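PDB 3I3F: hypothetical protein from Giardia lamblia, which is of unknown function but belongs to the YjgF/L-PSP endoribonuclease-like family and probably binds small ligands in pockets between the subunits of its trimer. Local coordinates for residues T16-P21 with E73-G78; E58-Q63 with L129-V134. All coordinates share one frame; numbering follows the deposited sequence.

Contact 1 (T16-P21 with E73-G78); sequences TFLVCP and EYANSG
The phenol ring of Tyr-74 lies flat against the backbone of Cys-20, and most of the contact is arranged round that ring. Tyr-74 CG is anti to the backbone N (chi1 -171°), which carries the ring off the last turn of the helix onto the chain that leaves strand 16-18. Over one face stands Cys-20 CA, 3.7 Å from the centroid of the Tyr-74 ring and only 13° off its normal, a CH-pi contact from a backbone carbon. The sulfur reaches the ring more obliquely: Cys-20 SG is 4.5 Å from the Tyr-74 centroid, a sulfur-aromatic approach near the CB end of the ring. Towards the hydroxyl end, Pro-21 crosses the tyrosine at about a right angle, and its CD comes within 3.5 Å of Tyr-74 CE1. Leu-18 CB meets the ring at its edge, near CE2. Within the YjgF-like fold this joins the C-terminal end of helix 56-74 to the end of strand 16-18, an outermost strand of the sheet within the chain, and the loop that follows it; Ile-32 on the neighbouring strand touches Leu-18, Tyr-74 and Ala-75 alike. The helix stops here in a Schellman motif: Asn-76, with positive phi, is its C-prime residue, and Asn-76 N binds Glu-73 O at 3.2 Å. The Leu-18 CD2 methyl rests on Ala-75, just past the helix, 4.1 Å from Ala-75 CA and hardly farther from CB. In the plane of the phenol, at its edge, a water lies 3.1 Å from Tyr-74 OH and accepts a hydrogen bond from Val-19 N at 2.9 Å, tying the ring's polar end to the strand's exit. The next amide along, Cys-20 N, is held by the side-chain oxygen of Gln-31.

Contact 2 (E58-Q63 with L129-V134); sequences EEQTRQ and LLVEVV
Leu-130 CD1 lies over one face of the Gln-60 carboxamide, 3.9 Å from Gln-60 NE2, while a water sits to the other side of the plane, beside OE1. This amide belongs to the helix-on-sheet layer of the YjgF-like fold, where an early turn of helix 56-74 lies against the start of strand 131-139. In the amide plane itself, Leu-130 N donates to a lone pair of Gln-60 OE1 at 2.9 Å, in a nearly straight bond (N-H...O 167°). The other flat group, the Arg-62 guanidinium, receives Glu-58 OE2 at its edge and in plane, a salt bridge one helical turn apart, whose two hydrogen bonds, from Arg-62 NE and NH2, are weak; Glu-58 OE2 also pairs with Arg-100. Gln-60 CG is anti to the carbonyl carbon and the chain is extended beyond it, so the amide spans the gap from helix to strand entrance. The water donates to Gln-60 OE1 at 2.8 Å and to Val-131 O at 2.7 Å, bridging side chain and strand backbone. OE1 thus accepts two bonds, while NE2 gives its own to His-54 O and Gly-128 O; four bonds fix the rotation of this buried amide, and two of them, to Leu-130 N and Gly-128 O, hold the loop before the strand. Nearer the helix backbone the contact is van der Waals packing, with Phe-101 of helix 95-108 touching both Thr-61 and Val-131. Val-131 CG1, in the crowded position between backbone N and carbonyl carbon (chi1 56°), lies 4.1 Å from Gln-60 CB and 3.9 Å from Thr-61 OG1, a hydroxyl whose hydrogen bond goes to Leu-57 O.

Both contacts pack helix 56-74 against the same mixed sheet, contact 2 near its start and contact 1 where it ends. Their centres are 20 Å apart, on opposite sides of the chain's centre, and their nearest atoms are about 10 Å from each other. Contact 2 sets the helix against strand 131-139 in the interior of the sheet; contact 1 joins its end to the last residue of strand 16-18, one of the two outermost strands within the chain, and the loop beyond. Contact 2 is the one nearer to bound pentanoic acid: Glu-132 touches the ligand and packs on Cys-119 of a second subunit, and the Leu-129 side chain is about 5 Å from a ligand, against about 13 Å for the Val-19 side chain in contact 1.

Contact 1 (T16-P21 with E73-G78)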
loop_
_atom_site.group_PDB
_atom_site.type_symbol
_atom_site.label_atom_id
_atom_site.label_comp_id
_atom_site.label_asym_id
_atom_site.label_seq_id
_atom_site.Cartn_x
_atom_site.Cartn_y
_atom_site.Cartn_z
ATOM N N THR A 16 -3.540 -11.834 -15.090
ATOM C CA THR A 16 -3.663 -13.263 -14.845
ATOM C C THR A 16 -3.437 -13.535 -13.368
ATOM O O THR A 16 -2.585 -12.907 -12.740
ATOM C CB THR A 16 -2.656 -14.067 -15.685
ATOM O OG1 THR A 16 -1.328 -13.608 -15.418
ATOM C CG2 THR A 16 -2.951 -13.904 -17.162
ATOM N N PHE A 17 -4.212 -14.463 -12.819
ATOM C CA PHE A 17 -4.139 -14.802 -11.403
ATOM C C PHE A 17 -3.626 -16.226 -11.256
ATOM O O PHE A 17 -4.117 -17.145 -11.916
ATOM C CB PHE A 17 -5.508 -14.617 -10.751
ATOM C CG PHE A 17 -6.062 -13.234 -10.932
ATOM C CD1 PHE A 17 -5.764 -12.228 -10.021
ATOM C CD2 PHE A 17 -6.841 -12.923 -12.039
ATOM C CE1 PHE A 17 -6.255 -10.943 -10.201
ATOM C CE2 PHE A 17 -7.337 -11.641 -12.224
ATOM C CZ PHE A 17 -7.044 -10.650 -11.303
ATOM N N LEU A 18 -2.612 -16.392 -10.411
ATOM C CA LEU A 18 -1.906 -17.659 -10.262
ATOM C C LEU A 18 -1.968 -18.133 -8.818
ATOM O O LEU A 18 -2.111 -17.328 -7.894
ATOM C CB LEU A 18 -0.437 -17.499 -10.668
ATOM C CG LEU A 18 -0.073 -17.393 -12.152
ATOM C CD1 LEU A 18 -0.782 -16.242 -12.838
ATOM C CD2 LEU A 18 1.435 -17.246 -12.306
ATOM N N VAL A 19 -1.857 -19.446 -8.636
ATOM C CA VAL A 19 -1.709 -20.040 -7.314
ATOM C C VAL A 19 -0.549 -21.025 -7.347
ATOM O O VAL A 19 -0.601 -22.033 -8.055
ATOM C CB VAL A 19 -2.989 -20.772 -6.857
ATOM C CG1 VAL A 19 -2.797 -21.362 -5.460
ATOM C CG2 VAL A 19 -4.179 -19.828 -6.876
ATOM N N CYS A 20 0.506 -20.716 -6.600
ATOM C CA CYS A 20 1.614 -21.638 -6.426
ATOM C C CYS A 20 1.151 -22.771 -5.514
ATOM O O CYS A 20 0.760 -22.521 -4.372
ATOM C CB CYS A 20 2.810 -20.923 -5.804
ATOM S SG CYS A 20 4.203 -22.007 -5.459
ATOM N N PRO A 21 1.185 -24.022 -6.009
ATOM C CA PRO A 21 0.675 -25.131 -5.201
ATOM C C PRO A 21 1.474 -25.441 -3.926
ATOM O O PRO A 21 0.973 -26.175 -3.077
ATOM C CB PRO A 21 0.714 -26.324 -6.167
ATOM C CG PRO A 21 1.694 -25.962 -7.201
ATOM C CD PRO A 21 1.660 -24.472 -7.331
ATOM N N GLU A 73 8.954 -16.842 -7.856
ATOM C CA GLU A 73 9.628 -17.740 -8.800
ATOM C C GLU A 73 8.618 -18.489 -9.674
ATOM O O GLU A 73 8.841 -18.676 -10.871
ATOM C CB GLU A 73 10.570 -18.696 -8.062
ATOM C CG GLU A 73 11.807 -17.973 -7.523
ATOM C CD GLU A 73 12.754 -18.861 -6.736
ATOM O OE1 GLU A 73 12.519 -20.085 -6.655
ATOM O OE2 GLU A 73 13.744 -18.324 -6.194
ATOM N N TYR A 74 7.497 -18.878 -9.075
ATOM C CA TYR A 74 6.386 -19.502 -9.794
ATOM C C TYR A 74 5.832 -18.569 -10.879
ATOM O O TYR A 74 5.413 -19.027 -11.947
ATOM C CB TYR A 74 5.292 -19.871 -8.786
ATOM C CG TYR A 74 4.150 -20.710 -9.315
ATOM C CD1 TYR A 74 4.317 -22.067 -9.577
ATOM C CD2 TYR A 74 2.889 -20.154 -9.514
ATOM C CE1 TYR A 74 3.261 -22.843 -10.039
ATOM C CE2 TYR A 74 1.831 -20.918 -9.980
ATOM C CZ TYR A 74 2.023 -22.262 -10.241
ATOM O OH TYR A 74 0.971 -23.020 -10.702
ATOM N N ALA A 75 5.859 -17.265 -10.605
ATOM C CA ALA A 75 5.358 -16.242 -11.529
ATOM C C ALA A 75 6.444 -15.654 -12.446
ATOM O O ALA A 75 6.273 -14.556 -12.975
ATOM C CB ALA A 75 4.685 -15.122 -10.733
ATOM N N ASN A 76 7.545 -16.383 -12.635
ATOM C CA ASN A 76 8.654 -15.949 -13.496
ATOM C C ASN A 76 9.322 -14.662 -12.997
ATOM O O ASN A 76 9.681 -13.779 -13.777
ATOM C CB ASN A 76 8.191 -15.807 -14.957
ATOM C CG ASN A 76 9.343 -15.881 -15.954
ATOM O OD1 ASN A 76 10.357 -16.536 -15.707
ATOM N ND2 ASN A 76 9.184 -15.211 -17.090
ATOM N N SER A 77 9.488 -14.584 -11.680
ATOM C CA SER A 77 10.137 -13.458 -11.018
ATOM C C SER A 77 11.080 -14.012 -9.948
ATOM O O SER A 77 11.545 -15.148 -10.052
ATOM C CB SER A 77 9.075 -12.531 -10.409
ATOM O OG SER A 77 9.643 -11.331 -9.910
ATOM N N GLY A 78 11.369 -13.220 -8.924
ATOM C CA GLY A 78 12.220 -13.677 -7.829
ATOM C C GLY A 78 12.420 -12.574 -6.815
ATOM O O GLY A 78 12.036 -11.433 -7.060
HETATM O O HOH W 1 -1.553 -21.258 -10.890
#

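Contact 2 (E58-Q63 with L129-V134)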
loop_
_atom_site.group_PDB
_atom_site.type_symbol
_atom_site.label_atom_id
_atom_site.label_comp_id
_atom_site.label_asym_id
_atom_site.label_seq_id
_atom_site.Cartn_x
_atom_site.Cartn_y
_atom_site.Cartn_z
ATOM N N GLU A 58 10.447 -15.113 14.628
ATOM C CA GLU A 58 11.499 -15.574 13.726
ATOM C C GLU A 58 10.991 -16.587 12.696
ATOM O O GLU A 58 11.205 -16.414 11.496
ATOM C CB GLU A 58 12.676 -16.153 14.516
ATOM C CG GLU A 58 13.772 -16.739 13.639
ATOM C CD GLU A 58 15.124 -16.820 14.327
ATOM O OE1 GLU A 58 15.247 -16.419 15.505
ATOM O OE2 GLU A 58 16.078 -17.288 13.672
ATOM N N GLU A 59 10.316 -17.634 13.162
ATOM C CA GLU A 59 9.827 -18.678 12.261
ATOM C C GLU A 59 8.703 -18.182 11.346
ATOM O O GLU A 59 8.628 -18.590 10.188
ATOM C CB GLU A 59 9.392 -19.919 13.047
ATOM C CG GLU A 59 10.536 -20.599 13.807
ATOM C CD GLU A 59 11.681 -21.042 12.905
ATOM O OE1 GLU A 59 11.416 -21.506 11.776
ATOM O OE2 GLU A 59 12.851 -20.926 13.329
ATOM N N GLN A 60 7.843 -17.300 11.851
ATOM C CA GLN A 60 6.833 -16.673 10.992
ATOM C C GLN A 60 7.485 -15.814 9.911
ATOM O O GLN A 60 7.036 -15.814 8.766
ATOM C CB GLN A 60 5.841 -15.834 11.801
ATOM C CG GLN A 60 4.828 -16.666 12.570
ATOM C CD GLN A 60 3.715 -15.837 13.190
ATOM O OE1 GLN A 60 3.386 -14.750 12.711
ATOM N NE2 GLN A 60 3.118 -16.358 14.255
ATOM N N THR A 61 8.547 -15.096 10.273
ATOM C CA THR A 61 9.263 -14.250 9.321
ATOM C C THR A 61 9.921 -15.082 8.222
ATOM O O THR A 61 9.787 -14.764 7.041
ATOM C CB THR A 61 10.318 -13.377 10.028
ATOM O OG1 THR A 61 9.663 -12.505 10.957
ATOM C CG2 THR A 61 11.100 -12.541 9.021
ATOM N N ARG A 62 10.612 -16.153 8.604
ATOM C CA ARG A 62 11.270 -17.024 7.630
ATOM C C ARG A 62 10.252 -17.664 6.683
ATOM O O ARG A 62 10.473 -17.732 5.477
ATOM C CB ARG A 62 12.092 -18.106 8.336
ATOM C CG ARG A 62 13.319 -17.575 9.063
ATOM C CD ARG A 62 14.099 -18.694 9.739
ATOM N NE ARG A 62 15.271 -18.198 10.458
ATOM C CZ ARG A 62 16.441 -17.929 9.886
ATOM N NH1 ARG A 62 16.599 -18.105 8.581
ATOM N NH2 ARG A 62 17.456 -17.484 10.617
ATOM N N GLN A 63 9.134 -18.128 7.238
ATOM C CA GLN A 63 8.082 -18.747 6.433
ATOM C C GLN A 63 7.432 -17.739 5.479
ATOM O O GLN A 63 7.134 -18.074 4.334
ATOM C CB GLN A 63 7.022 -19.394 7.331
ATOM C CG GLN A 63 5.945 -20.167 6.574
ATOM C CD GLN A 63 6.498 -21.384 5.861
ATOM O OE1 GLN A 63 7.057 -22.280 6.492
ATOM N NE2 GLN A 63 6.345 -21.424 4.542
ATOM N N LEU A 129 -1.054 -13.724 14.125
ATOM C CA LEU A 129 -0.056 -13.200 13.195
ATOM C C LEU A 129 0.831 -12.159 13.870
ATOM O O LEU A 129 0.332 -11.200 14.464
ATOM C CB LEU A 129 -0.734 -12.572 11.974
ATOM C CG LEU A 129 -1.645 -13.477 11.142
ATOM C CD1 LEU A 129 -2.239 -12.695 9.979
ATOM C CD2 LEU A 129 -0.890 -14.695 10.638
ATOM N N LEU A 130 2.146 -12.357 13.775
ATOM C CA LEU A 130 3.126 -11.425 14.339
ATOM C C LEU A 130 3.717 -10.503 13.275
ATOM O O LEU A 130 4.231 -9.431 13.595
ATOM C CB LEU A 130 4.251 -12.200 15.028
ATOM C CG LEU A 130 3.805 -13.142 16.151
ATOM C CD1 LEU A 130 4.980 -13.968 16.651
ATOM C CD2 LEU A 130 3.169 -12.364 17.294
ATOM N N VAL A 131 3.652 -10.938 12.018
ATOM C CA VAL A 131 4.172 -10.176 10.892
ATOM C C VAL A 131 3.348 -10.487 9.647
ATOM O O VAL A 131 2.837 -11.599 9.485
ATOM C CB VAL A 131 5.667 -10.507 10.628
ATOM C CG1 VAL A 131 5.862 -12.005 10.417
ATOM C CG2 VAL A 131 6.197 -9.720 9.434
ATOM N N GLU A 132 3.207 -9.492 8.783
ATOM C CA GLU A 132 2.562 -9.678 7.493
ATOM C C GLU A 132 3.244 -8.777 6.478
ATOM O O GLU A 132 3.495 -7.604 6.756
ATOM C CB GLU A 132 1.072 -9.351 7.578
ATOM C CG GLU A 132 0.316 -9.634 6.284
ATOM C CD GLU A 132 -1.189 -9.547 6.426
ATOM O OE1 GLU A 132 -1.690 -9.411 7.564
ATOM O OE2 GLU A 132 -1.875 -9.625 5.382
ATOM N N VAL A 133 3.561 -9.335 5.316
ATOM C CA VAL A 133 4.202 -8.580 4.246
ATOM C C VAL A 133 3.205 -8.432 3.106
ATOM O O VAL A 133 2.673 -9.425 2.600
ATOM C CB VAL A 133 5.495 -9.264 3.771
ATOM C CG1 VAL A 133 6.105 -8.506 2.600
ATOM C CG2 VAL A 133 6.487 -9.356 4.923
ATOM N N VAL A 134 2.945 -7.186 2.719
ATOM C CA VAL A 134 1.893 -6.870 1.760
ATOM C C VAL A 134 2.419 -5.955 0.661
ATOM O O VAL A 134 3.522 -5.417 0.762
ATOM C CB VAL A 134 0.680 -6.202 2.457
ATOM C CG1 VAL A 134 0.186 -7.060 3.620
ATOM C CG2 VAL A 134 1.029 -4.802 2.941
HETATM O O HOH W 2 2.859 -14.260 10.006
#